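Local coordinates for SCO family protein (Aquifex aeolicus, PDB 3ME7), which is a putative electron-transport protein of the SCO1/2 family that probably binds copper through its thioredoxin-like domain, at residues A[111-115]-A[139-143]; A[27-33]-A[131-137]; A[70-74]-A[106-110]; A[7-11]-A[21-25]. All blocks are in the same frame, centred on the assembly; numbering follows the deposited sequence. Where two conformers were deposited one is given.

In the fold
From the N terminus, interaction 4 comes first and closes a short loop, bringing the segment before strand 12-15 against the end of strand 20-22 at one border of the mixed sheet. Interaction 2 then spans most of the domain, pairing strand 31-36 with strand 129-133. Within that long excursion lies interaction 3, which seats helix 103-112 against the end of strand 66-71. Interaction 1 starts from the C-terminal end of the same helix and reaches strand 139-144, at the opposite border of the sheet, so that it crosses interaction 2 along the chain. Val7 touches Leu109, Leu133 and Ile139, joining interaction 4 to the other three contacts.

Interaction 1: residues A[111-115]-A[139-143]; sequences DAIDF and IKDYI
Tyr142 directs the phenol end of its side chain at the backbone of Ile113, its OH lying 3.4 Å from Ile113 CA. The ring meets the Ile113 carbonyl obliquely, with Tyr142 CE1 3.7 Å from Ile113 O, while Ile113 CB sits 4.2 Å from the same CE1. Beside the tyrosine, Ile139 reaches across with its terminal methyl, CD1, which ends 3.3 Å from Ala112 O. The Ile113 and Ile139 side chains cross at about a right angle and meet through Ile113 CG2 and Ile139 CD1, 4.1 Å apart. Ile113 CG1, by contrast, stands between the backbone N and the carbonyl carbon (chi1 62°), which carries CD1 away from the strand and toward Phe70. The helix being covered ends here in a Schellman motif: Asp114 has positive phi, its N bonds to Asp111 O at 3.2 Å, and Phe115 N returns to Leu110 O. On the strand, a classic beta bulge places Lys140 and Asp141 together opposite Val132. Ser2 N, close to the start of the construct, bonds to both Tyr142 OH and Asp114 OD2. A phenylalanine in place of Tyr142 would probably leave Ser2 N without its phenolic partner and open a small gap beside Ile113 CA.

Interaction 2: residues A[27-33]-A[131-137]; sequences KGKPIIL and VVLSPEL
Ile31 and Leu133 form a hydrogen-bonded antiparallel pair in the central sheet of the thioredoxin fold, with strands 31-33 and 131-133 running at 159° to each other. Leu133 N reaches Ile31 O at 2.8 Å in a nearly straight bond, and Leu33 and Val131 exchange a second pair of backbone bonds. Between them, Ile32 and Val132 make a non-hydrogen-bonded pair whose side chains lie on the other face of the sheet, where Val132 packs on helix 150-160. The dense part lies on the face of Ile31, Leu33 and Leu133: Leu133 CD1 rests 4.1 Å from Ile31 CB, and Leu33 CB lies 4.1 Å from Val131 CB. Ile31 CG1 is anti to the carbonyl carbon (chi1 -64°), and its CD1 extends to Leu137 CD2 at 3.5 Å, tighter than usual van der Waals contact.

Toward Lys27 the strands give way to turns and the contact opens to solvent. Gly28 N still bonds to Pro135 O at 2.9 Å. The extended Lys27 chain crosses Leu137, CE lying 3.8 Å from Leu137 CD1, but Lys27 NZ stays beyond salt-bridge distance of the Glu136 carboxylate; a water, held weakly by NZ, donates instead to the backbone, to Glu136 O at 2.6 Å.

Interaction 3: residues A[70-74]-A[106-110]; sequences FTFDP and LFKLL
Phe72 and Leu106 mark the nearest backbone approach, their CA atoms 6.9 Å apart, where the chain leaving strand 66-71 passes helix 103-112 without any hydrogen bond between the two segments. Side chains fill the interval. Phe70 CG stands between the backbone N and the carbonyl carbon (chi1 78°), and its ring comes from the strand to meet Leu109 arriving from the opposite direction. Leu109 CD2 sits over the centre of one ring face, 3.7 Å from the centroid and 13° off the normal, a CH-pi contact. Leu110 CD2 instead approaches the edge in the ring plane, 3.7 Å from Phe70 CE2, so two leucines from successive helix positions grip one ring in different ways. Leu106 straddles the chain beyond: its CD1 lies 4.2 Å from Phe72 CB, while its CD2 lies 3.5 Å from Phe72 O and also touches the Pro74 ring. This helix-on-sheet packing belongs to the thioredoxin fold. After the strand, an ST turn in which Asp73 N bonds to Thr71 OG1 at 3.1 Å shapes the chain, and the same OG1 is hydrogen-bonded to Asp76 OD2.

Phe72 meets the helix with its backbone and CB, while its ring turns away to meet Phe115, Phe117, Tyr37 and His126, the last a predicted copper ligand. The interface is thus held by apolar packing, Leu106 and Leu110 lying against the backbone and CB of a phenylalanine whose ring borders the probable copper site.

Interaction 4: residues A[7-11]-A[21-25]; sequences VPGDI and FQLKN
Gln22 and Asp10 meet through the flat carboxamide of the glutamine: NE2 donates to Asp10 O at 3.2 Å, and the acceptor lies only 12° out of the amide plane. The contact belongs to the beta hairpin of strands 12-15 and 20-22 at the border of the thioredoxin-like sheet, where a type I turn from Pro8 to Ile11 leads into the first strand and a 3-10 segment follows the second. At the acceptor, the donor is tilted from the carbonyl plane and comes well to the side of the C=O bond. The Asn25 carboxamide is used differently, for Gln22 N stands 49° out of its plane, above OD1, at 2.8 Å. The Phe21 side chain packs on Leu13 and on Lys96 and Val98 of strand 95-100.

Backbone bonds join these ends: Leu23 N to Ile11 O and Lys24 N to Gly9 O, both at 2.9 Å. Gly9 lies close to Lys24, where a beta carbon would crowd Lys24 CB. The Gln22 chain, extended beyond CG, runs past the turn carbonyls to deliver its amide. Cutting Gln22 back to an alanine removes the amide and is likely to leave Asp10 O without this donor, the turn freer to shift. Asp10 OD1, in the conformer given for Lys108, forms a salt bridge with Lys108 NZ of helix 103-112.

On the buried side, Leu23 CG is anti to the backbone N (chi1 -177°), sending the side chain across Val7 at about a right angle, with Leu23 CD2 tightly set 3.4 Å from Val7 CG1.

Interaction 1: residues A[111-115]-A[139-143]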
loop_
_atom_site.group_PDB
_atom_site.type_symbol
_atom_site.label_atom_id
_atom_site.label_comp_id
_atom_site.label_asym_id
_atom_site.label_seq_id
_atom_site.Cartn_x
_atom_site.Cartn_y
_atom_site.Cartn_z
ATOM N N ASP A 111 -4.813 0.667 -11.823
ATOM C CA ASP A 111 -6.043 0.197 -12.443
ATOM C C ASP A 111 -6.754 -0.818 -11.546
ATOM O O ASP A 111 -7.976 -0.748 -11.371
ATOM C CB ASP A 111 -5.765 -0.399 -13.824
ATOM C CG ASP A 111 -7.033 -0.791 -14.534
ATOM O OD1 ASP A 111 -7.833 0.112 -14.841
ATOM O OD2 ASP A 111 -7.235 -1.984 -14.769
ATOM N N ALA A 112 -5.985 -1.734 -10.958
ATOM C CA ALA A 112 -6.594 -2.776 -10.134
ATOM C C ALA A 112 -7.312 -2.171 -8.925
ATOM O O ALA A 112 -8.385 -2.653 -8.538
ATOM C CB ALA A 112 -5.548 -3.784 -9.689
ATOM N N ILE A 113 -6.737 -1.116 -8.350
ATOM C CA ILE A 113 -7.289 -0.526 -7.128
ATOM C C ILE A 113 -8.163 0.700 -7.379
ATOM O O ILE A 113 -8.463 1.461 -6.449
ATOM C CB ILE A 113 -6.178 -0.232 -6.052
ATOM C CG1 ILE A 113 -5.149 0.791 -6.574
ATOM C CG2 ILE A 113 -5.497 -1.534 -5.586
ATOM C CD1 ILE A 113 -4.260 1.395 -5.458
ATOM N N ASP A 114 -8.528 0.911 -8.647
ATOM C CA ASP A 114 -9.421 2.010 -9.066
ATOM C C ASP A 114 -8.913 3.373 -8.612
ATOM O O ASP A 114 -9.688 4.241 -8.180
ATOM C CB ASP A 114 -10.847 1.811 -8.552
ATOM C CG ASP A 114 -11.516 0.576 -9.128
ATOM O OD1 ASP A 114 -11.164 0.162 -10.252
ATOM O OD2 ASP A 114 -12.394 0.022 -8.432
ATOM N N PHE A 115 -7.611 3.555 -8.727
ATOM C CA PHE A 115 -6.953 4.765 -8.266
ATOM C C PHE A 115 -6.611 5.628 -9.479
ATOM O O PHE A 115 -5.996 5.137 -10.427
ATOM C CB PHE A 115 -5.685 4.355 -7.511
ATOM C CG PHE A 115 -4.963 5.494 -6.843
ATOM C CD1 PHE A 115 -4.111 6.323 -7.565
ATOM C CD2 PHE A 115 -5.121 5.729 -5.479
ATOM C CE1 PHE A 115 -3.417 7.374 -6.929
ATOM C CE2 PHE A 115 -4.458 6.783 -4.842
ATOM C CZ PHE A 115 -3.592 7.582 -5.551
ATOM N N ILE A 139 -8.295 -8.045 -3.441
ATOM C CA ILE A 139 -8.634 -6.810 -2.715
ATOM C C ILE A 139 -9.781 -7.121 -1.749
ATOM O O ILE A 139 -10.874 -7.507 -2.180
ATOM C CB ILE A 139 -9.026 -5.685 -3.685
ATOM C CG1 ILE A 139 -7.823 -5.311 -4.564
ATOM C CG2 ILE A 139 -9.553 -4.470 -2.897
ATOM C CD1 ILE A 139 -8.210 -4.547 -5.851
ATOM N N LYS A 140 -9.525 -6.955 -0.454
ATOM C CA LYS A 140 -10.503 -7.326 0.561
ATOM C C LYS A 140 -11.105 -6.124 1.293
ATOM O O LYS A 140 -12.186 -6.228 1.854
ATOM C CB LYS A 140 -9.918 -8.338 1.542
ATOM C CG LYS A 140 -9.736 -9.751 0.942
ATOM C CD LYS A 140 -11.097 -10.415 0.600
ATOM C CE LYS A 140 -10.925 -11.789 0.001
ATOM N NZ LYS A 140 -12.196 -12.338 -0.610
ATOM N N ASP A 141 -10.408 -4.990 1.293
ATOM C CA ASP A 141 -10.962 -3.795 1.933
ATOM C C ASP A 141 -10.244 -2.548 1.451
ATOM O O ASP A 141 -9.077 -2.607 1.070
ATOM C CB ASP A 141 -10.827 -3.900 3.467
ATOM C CG ASP A 141 -11.958 -3.203 4.211
ATOM O OD1 ASP A 141 -12.781 -2.499 3.575
ATOM O OD2 ASP A 141 -12.028 -3.369 5.449
ATOM N N TYR A 142 -10.971 -1.423 1.446
ATOM C CA TYR A 142 -10.401 -0.108 1.214
ATOM C C TYR A 142 -10.655 0.729 2.456
ATOM O O TYR A 142 -11.774 0.715 3.005
ATOM C CB TYR A 142 -11.103 0.586 0.050
ATOM C CG TYR A 142 -10.768 0.054 -1.313
ATOM C CD1 TYR A 142 -9.580 0.414 -1.950
ATOM C CD2 TYR A 142 -11.643 -0.790 -1.989
ATOM C CE1 TYR A 142 -9.263 -0.060 -3.205
ATOM C CE2 TYR A 142 -11.340 -1.261 -3.270
ATOM C CZ TYR A 142 -10.146 -0.885 -3.871
ATOM O OH TYR A 142 -9.836 -1.352 -5.107
ATOM N N ILE A 143 -9.627 1.451 2.890
ATOM C CA ILE A 143 -9.714 2.331 4.056
ATOM C C ILE A 143 -9.329 3.712 3.561
ATOM O O ILE A 143 -8.186 3.944 3.187
ATOM C CB ILE A 143 -8.800 1.880 5.220
ATOM C CG1 ILE A 143 -9.206 0.468 5.692
ATOM C CG2 ILE A 143 -8.823 2.894 6.377
ATOM C CD1 ILE A 143 -8.183 -0.191 6.587
#

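Interaction 2: residues A[27-33]-A[131-137]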
loop_
_atom_site.group_PDB
_atom_site.type_symbol
_atom_site.label_atom_id
_atom_site.label_comp_id
_atom_site.label_asym_id
_atom_site.label_seq_id
_atom_site.Cartn_x
_atom_site.Cartn_y
_atom_site.Cartn_z
ATOM N N LYS A 27 2.869 -13.091 -1.703
ATOM C CA LYS A 27 1.747 -13.950 -1.322
ATOM C C LYS A 27 2.045 -14.689 -0.021
ATOM O O LYS A 27 3.208 -14.994 0.278
ATOM C CB LYS A 27 1.397 -14.947 -2.431
ATOM C CG LYS A 27 0.568 -14.336 -3.543
ATOM C CD LYS A 27 0.233 -15.391 -4.600
ATOM C CE LYS A 27 -0.391 -14.757 -5.816
ATOM N NZ LYS A 27 -0.730 -15.761 -6.866
ATOM N N GLY A 28 0.991 -14.992 0.726
ATOM C CA GLY A 28 1.121 -15.827 1.934
ATOM C C GLY A 28 0.851 -15.072 3.222
ATOM O O GLY A 28 0.726 -15.679 4.287
ATOM N N LYS A 29 0.773 -13.742 3.129
ATOM C CA LYS A 29 0.379 -12.880 4.247
ATOM C C LYS A 29 -0.520 -11.783 3.680
ATOM O O LYS A 29 -0.367 -11.409 2.496
ATOM C CB LYS A 29 1.595 -12.180 4.872
ATOM C CG LYS A 29 2.803 -13.047 5.220
ATOM C CD LYS A 29 3.907 -12.172 5.813
ATOM C CE LYS A 29 5.207 -12.943 5.975
ATOM N NZ LYS A 29 5.157 -13.952 7.065
ATOM N N PRO A 30 -1.428 -11.214 4.513
ATOM C CA PRO A 30 -2.134 -10.007 4.073
ATOM C C PRO A 30 -1.159 -8.875 3.720
ATOM O O PRO A 30 -0.040 -8.802 4.263
ATOM C CB PRO A 30 -2.951 -9.603 5.297
ATOM C CG PRO A 30 -3.157 -10.879 6.049
ATOM C CD PRO A 30 -1.856 -11.614 5.871
ATOM N N ILE A 31 -1.571 -8.053 2.768
ATOM C CA ILE A 31 -0.746 -6.949 2.291
ATOM C C ILE A 31 -1.499 -5.643 2.460
ATOM O O ILE A 31 -2.638 -5.503 2.015
ATOM C CB ILE A 31 -0.360 -7.157 0.819
ATOM C CG1 ILE A 31 0.515 -8.412 0.689
ATOM C CG2 ILE A 31 0.388 -5.927 0.299
ATOM C CD1 ILE A 31 0.456 -9.068 -0.671
ATOM N N ILE A 32 -0.852 -4.682 3.114
ATOM C CA ILE A 32 -1.423 -3.335 3.255
ATOM C C ILE A 32 -0.686 -2.407 2.279
ATOM O O ILE A 32 0.520 -2.208 2.403
ATOM C CB ILE A 32 -1.300 -2.827 4.700
ATOM C CG1 ILE A 32 -2.099 -3.736 5.655
ATOM C CG2 ILE A 32 -1.769 -1.387 4.818
ATOM C CD1 ILE A 32 -1.905 -3.393 7.155
ATOM N N LEU A 33 -1.438 -1.848 1.334
ATOM C CA LEU A 33 -0.881 -1.032 0.242
ATOM C C LEU A 33 -1.212 0.424 0.464
ATOM O O LEU A 33 -2.370 0.766 0.677
ATOM C CB LEU A 33 -1.490 -1.422 -1.118
ATOM C CG LEU A 33 -1.216 -2.763 -1.782
ATOM C CD1 LEU A 33 -1.967 -2.834 -3.114
ATOM C CD2 LEU A 33 0.275 -2.935 -2.012
ATOM N N VAL A 131 -5.188 0.142 0.864
ATOM C CA VAL A 131 -5.873 -1.014 0.305
ATOM C C VAL A 131 -5.360 -2.240 1.045
ATOM O O VAL A 131 -4.153 -2.373 1.287
ATOM C CB VAL A 131 -5.621 -1.183 -1.216
ATOM C CG1 VAL A 131 -6.522 -2.295 -1.794
ATOM C CG2 VAL A 131 -5.875 0.117 -1.980
ATOM N N VAL A 132 -6.274 -3.150 1.393
ATOM C CA VAL A 132 -5.874 -4.355 2.108
ATOM C C VAL A 132 -6.158 -5.576 1.247
ATOM O O VAL A 132 -7.292 -5.799 0.836
ATOM C CB VAL A 132 -6.552 -4.475 3.497
ATOM C CG1 VAL A 132 -5.943 -5.674 4.236
ATOM C CG2 VAL A 132 -6.302 -3.208 4.311
ATOM N N LEU A 133 -5.104 -6.343 0.960
ATOM C CA LEU A 133 -5.201 -7.553 0.147
ATOM C C LEU A 133 -5.091 -8.832 0.963
ATOM O O LEU A 133 -4.410 -8.887 1.996
ATOM C CB LEU A 133 -4.085 -7.588 -0.899
ATOM C CG LEU A 133 -3.738 -6.302 -1.650
ATOM C CD1 LEU A 133 -2.565 -6.578 -2.595
ATOM C CD2 LEU A 133 -4.936 -5.832 -2.417
ATOM N N SER A 134 -5.749 -9.872 0.461
ATOM C CA SER A 134 -5.625 -11.200 1.025
ATOM C C SER A 134 -4.238 -11.746 0.694
ATOM O O SER A 134 -3.529 -11.172 -0.149
ATOM C CB SER A 134 -6.685 -12.103 0.403
ATOM O OG SER A 134 -6.298 -12.483 -0.917
ATOM N N PRO A 135 -3.833 -12.865 1.328
ATOM C CA PRO A 135 -2.556 -13.491 0.967
ATOM C C PRO A 135 -2.449 -13.959 -0.481
ATOM O O PRO A 135 -1.348 -14.315 -0.912
ATOM C CB PRO A 135 -2.466 -14.694 1.923
ATOM C CG PRO A 135 -3.272 -14.272 3.096
ATOM C CD PRO A 135 -4.420 -13.503 2.530
ATOM N N GLU A 136 -3.573 -13.992 -1.198
ATOM C CA GLU A 136 -3.607 -14.352 -2.623
ATOM C C GLU A 136 -3.720 -13.134 -3.533
ATOM O O GLU A 136 -3.977 -13.281 -4.721
ATOM C CB GLU A 136 -4.784 -15.290 -2.934
ATOM C CG GLU A 136 -4.782 -16.584 -2.157
ATOM C CD GLU A 136 -3.547 -17.420 -2.425
ATOM O OE1 GLU A 136 -3.076 -17.473 -3.593
ATOM O OE2 GLU A 136 -3.059 -18.053 -1.463
ATOM N N LEU A 137 -3.532 -11.939 -2.962
ATOM C CA LEU A 137 -3.609 -10.651 -3.701
ATOM C C LEU A 137 -5.015 -10.174 -4.062
ATOM O O LEU A 137 -5.179 -9.293 -4.904
ATOM C CB LEU A 137 -2.725 -10.641 -4.963
ATOM C CG LEU A 137 -1.283 -11.139 -4.814
ATOM C CD1 LEU A 137 -0.592 -10.976 -6.166
ATOM C CD2 LEU A 137 -0.539 -10.357 -3.729
HETATM O O HOH W 1 -3.173 -13.726 -7.192
#

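Interaction 3: residues A[70-74]-A[106-110]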
loop_
_atom_site.group_PDB
_atom_site.type_symbol
_atom_site.label_atom_id
_atom_site.label_comp_id
_atom_site.label_asym_id
_atom_site.label_seq_id
_atom_site.Cartn_x
_atom_site.Cartn_y
_atom_site.Cartn_z
ATOM N N PHE A 70 3.881 2.608 -1.727
ATOM C CA PHE A 70 4.386 2.706 -3.094
ATOM C C PHE A 70 4.130 4.066 -3.697
ATOM O O PHE A 70 3.115 4.707 -3.401
ATOM C CB PHE A 70 3.848 1.594 -3.992
ATOM C CG PHE A 70 2.457 1.806 -4.456
ATOM C CD1 PHE A 70 1.401 1.350 -3.706
ATOM C CD2 PHE A 70 2.203 2.417 -5.682
ATOM C CE1 PHE A 70 0.094 1.517 -4.136
ATOM C CE2 PHE A 70 0.905 2.599 -6.121
ATOM C CZ PHE A 70 -0.159 2.146 -5.346
ATOM N N THR A 71 5.071 4.521 -4.507
ATOM C CA THR A 71 4.876 5.791 -5.202
ATOM C C THR A 71 4.159 5.664 -6.549
ATOM O O THR A 71 4.458 4.795 -7.357
ATOM C CB THR A 71 6.176 6.601 -5.359
ATOM O OG1 THR A 71 5.869 7.767 -6.149
ATOM C CG2 THR A 71 7.241 5.776 -6.084
ATOM N N PHE A 72 3.181 6.536 -6.754
ATOM C CA PHE A 72 2.470 6.598 -8.036
ATOM C C PHE A 72 2.966 7.666 -8.985
ATOM O O PHE A 72 2.404 7.830 -10.088
ATOM C CB PHE A 72 0.956 6.677 -7.854
ATOM C CG PHE A 72 0.477 7.900 -7.132
ATOM C CD1 PHE A 72 0.311 9.118 -7.804
ATOM C CD2 PHE A 72 0.131 7.815 -5.788
ATOM C CE1 PHE A 72 -0.189 10.271 -7.112
ATOM C CE2 PHE A 72 -0.355 8.926 -5.096
ATOM C CZ PHE A 72 -0.506 10.142 -5.737
ATOM N N ASP A 73 4.024 8.366 -8.584
ATOM C CA ASP A 73 4.648 9.334 -9.467
ATOM C C ASP A 73 5.691 8.621 -10.313
ATOM O O ASP A 73 6.718 8.217 -9.788
ATOM C CB ASP A 73 5.283 10.456 -8.656
ATOM C CG ASP A 73 5.815 11.584 -9.529
ATOM O OD1 ASP A 73 5.949 11.391 -10.755
ATOM O OD2 ASP A 73 6.102 12.666 -8.976
ATOM N N PRO A 74 5.439 8.477 -11.635
ATOM C CA PRO A 74 6.388 7.708 -12.449
ATOM C C PRO A 74 7.749 8.358 -12.634
ATOM O O PRO A 74 8.649 7.710 -13.170
ATOM C CB PRO A 74 5.674 7.547 -13.797
ATOM C CG PRO A 74 4.703 8.608 -13.840
ATOM C CD PRO A 74 4.307 8.972 -12.435
ATOM N N LEU A 106 3.012 0.218 -13.079
ATOM C CA LEU A 106 2.298 1.269 -12.369
ATOM C C LEU A 106 0.836 1.325 -12.754
ATOM O O LEU A 106 -0.030 1.326 -11.854
ATOM C CB LEU A 106 2.973 2.625 -12.575
ATOM C CG LEU A 106 2.255 3.771 -11.844
ATOM C CD1 LEU A 106 2.129 3.521 -10.344
ATOM C CD2 LEU A 106 3.001 5.043 -12.128
ATOM N N PHE A 107 0.545 1.388 -14.061
ATOM C CA PHE A 107 -0.844 1.409 -14.637
ATOM C C PHE A 107 -1.676 0.302 -14.093
ATOM O O PHE A 107 -2.838 0.462 -13.714
ATOM C CB PHE A 107 -0.835 1.193 -16.180
ATOM C CG PHE A 107 -2.159 0.634 -16.755
ATOM C CD1 PHE A 107 -3.328 1.386 -16.710
ATOM C CD2 PHE A 107 -2.217 -0.620 -17.359
ATOM C CE1 PHE A 107 -4.541 0.908 -17.233
ATOM C CE2 PHE A 107 -3.437 -1.121 -17.889
ATOM C CZ PHE A 107 -4.625 -0.346 -17.820
ATOM N N LYS A 108 -1.065 -0.894 -14.160
ATOM C CA LYS A 108 -1.727 -2.158 -13.794
ATOM C C LYS A 108 -2.115 -2.136 -12.325
ATOM O O LYS A 108 -3.223 -2.528 -11.954
ATOM C CB LYS A 108 -0.834 -3.381 -14.063
ATOM C CG LYS A 108 -0.903 -3.935 -15.482
ATOM C CD LYS A 108 0.296 -4.825 -15.784
ATOM C CE LYS A 108 0.200 -6.210 -15.163
ATOM N NZ LYS A 108 1.270 -7.114 -15.710
ATOM N N LEU A 109 -1.205 -1.650 -11.497
ATOM C CA LEU A 109 -1.449 -1.584 -10.075
ATOM C C LEU A 109 -2.561 -0.580 -9.758
ATOM O O LEU A 109 -3.519 -0.912 -9.045
ATOM C CB LEU A 109 -0.150 -1.218 -9.351
ATOM C CG LEU A 109 -0.187 -1.091 -7.829
ATOM C CD1 LEU A 109 -0.846 -2.291 -7.202
ATOM C CD2 LEU A 109 1.232 -0.876 -7.309
ATOM N N LEU A 110 -2.462 0.632 -10.296
ATOM C CA LEU A 110 -3.482 1.670 -10.051
ATOM C C LEU A 110 -4.837 1.287 -10.646
ATOM O O LEU A 110 -5.890 1.556 -10.053
ATOM C CB LEU A 110 -3.010 3.017 -10.616
ATOM C CG LEU A 110 -1.709 3.542 -10.002
ATOM C CD1 LEU A 110 -1.392 4.918 -10.633
ATOM C CD2 LEU A 110 -1.734 3.626 -8.452
#

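Interaction 4: residues A[7-11]-A[21-25]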
loop_
_atom_site.group_PDB
_atom_site.type_symbol
_atom_site.label_atom_id
_atom_site.label_comp_id
_atom_site.label_asym_id
_atom_site.label_seq_id
_atom_site.Cartn_x
_atom_site.Cartn_y
_atom_site.Cartn_z
ATOM N N VAL A 7 -5.207 -8.006 -7.579
ATOM C CA VAL A 7 -4.087 -7.227 -8.107
ATOM C C VAL A 7 -3.152 -8.185 -8.869
ATOM O O VAL A 7 -2.731 -9.203 -8.311
ATOM C CB VAL A 7 -3.317 -6.464 -6.995
ATOM C CG1 VAL A 7 -2.267 -5.549 -7.629
ATOM C CG2 VAL A 7 -4.276 -5.599 -6.168
ATOM N N PRO A 8 -2.842 -7.885 -10.148
ATOM C CA PRO A 8 -1.995 -8.779 -10.946
ATOM C C PRO A 8 -0.683 -9.107 -10.251
ATOM O O PRO A 8 0.036 -8.209 -9.798
ATOM C CB PRO A 8 -1.746 -7.976 -12.236
ATOM C CG PRO A 8 -2.989 -7.152 -12.371
ATOM C CD PRO A 8 -3.338 -6.754 -10.948
ATOM N N GLY A 9 -0.365 -10.390 -10.183
ATOM C CA GLY A 9 0.802 -10.850 -9.434
ATOM C C GLY A 9 2.129 -10.625 -10.144
ATOM O O GLY A 9 3.188 -10.627 -9.515
ATOM N N ASP A 10 2.075 -10.418 -11.458
ATOM C CA ASP A 10 3.302 -10.255 -12.219
ATOM C C ASP A 10 3.834 -8.818 -12.259
ATOM O O ASP A 10 4.866 -8.568 -12.894
ATOM C CB ASP A 10 3.156 -10.828 -13.642
ATOM C CG ASP A 10 2.021 -10.190 -14.432
ATOM O OD1 ASP A 10 1.189 -9.448 -13.856
ATOM O OD2 ASP A 10 1.944 -10.455 -15.652
ATOM N N ILE A 11 3.141 -7.886 -11.585
ATOM C CA ILE A 11 3.633 -6.516 -11.435
ATOM C C ILE A 11 5.016 -6.547 -10.779
ATOM O O ILE A 11 5.184 -7.147 -9.708
ATOM C CB ILE A 11 2.648 -5.699 -10.581
ATOM C CG1 ILE A 11 1.400 -5.415 -11.417
ATOM C CG2 ILE A 11 3.293 -4.382 -10.085
ATOM C CD1 ILE A 11 0.184 -4.942 -10.627
ATOM N N PHE A 21 11.335 -7.332 -7.235
ATOM C CA PHE A 21 10.485 -8.491 -6.959
ATOM C C PHE A 21 9.134 -8.335 -7.647
ATOM O O PHE A 21 8.756 -7.234 -8.080
ATOM C CB PHE A 21 10.300 -8.694 -5.442
ATOM C CG PHE A 21 9.530 -7.581 -4.753
ATOM C CD1 PHE A 21 10.169 -6.389 -4.365
ATOM C CD2 PHE A 21 8.179 -7.733 -4.455
ATOM C CE1 PHE A 21 9.459 -5.365 -3.725
ATOM C CE2 PHE A 21 7.457 -6.722 -3.804
ATOM C CZ PHE A 21 8.107 -5.526 -3.443
ATOM N N GLN A 22 8.410 -9.448 -7.758
ATOM C CA GLN A 22 7.060 -9.400 -8.289
ATOM C C GLN A 22 6.069 -9.421 -7.152
ATOM O O GLN A 22 6.326 -9.999 -6.092
ATOM C CB GLN A 22 6.809 -10.534 -9.273
ATOM C CG GLN A 22 7.482 -10.258 -10.608
ATOM C CD GLN A 22 7.353 -11.401 -11.559
ATOM O OE1 GLN A 22 7.870 -12.485 -11.304
ATOM N NE2 GLN A 22 6.659 -11.171 -12.674
ATOM N N LEU A 23 4.936 -8.761 -7.347
ATOM C CA LEU A 23 3.943 -8.706 -6.292
ATOM C C LEU A 23 3.578 -10.106 -5.771
ATOM O O LEU A 23 3.389 -10.289 -4.563
ATOM C CB LEU A 23 2.706 -7.941 -6.753
ATOM C CG LEU A 23 1.642 -7.767 -5.677
ATOM C CD1 LEU A 23 2.233 -7.053 -4.443
ATOM C CD2 LEU A 23 0.496 -6.975 -6.259
ATOM N N LYS A 24 3.518 -11.089 -6.664
ATOM C CA LYS A 24 3.222 -12.475 -6.277
ATOM C C LYS A 24 4.195 -13.024 -5.225
ATOM O O LYS A 24 3.874 -13.968 -4.485
ATOM C CB LYS A 24 3.215 -13.384 -7.510
ATOM C CG LYS A 24 4.591 -13.617 -8.126
ATOM C CD LYS A 24 4.534 -14.664 -9.226
ATOM C CE LYS A 24 3.753 -14.160 -10.429
ATOM N NZ LYS A 24 3.597 -15.229 -11.463
ATOM N N ASN A 25 5.396 -12.448 -5.154
ATOM C CA ASN A 25 6.413 -12.925 -4.207
ATOM C C ASN A 25 6.035 -12.638 -2.755
ATOM O O ASN A 25 6.623 -13.199 -1.824
ATOM C CB ASN A 25 7.785 -12.312 -4.502
ATOM C CG ASN A 25 8.311 -12.664 -5.893
ATOM O OD1 ASN A 25 9.064 -11.889 -6.494
ATOM N ND2 ASN A 25 7.916 -13.822 -6.417
#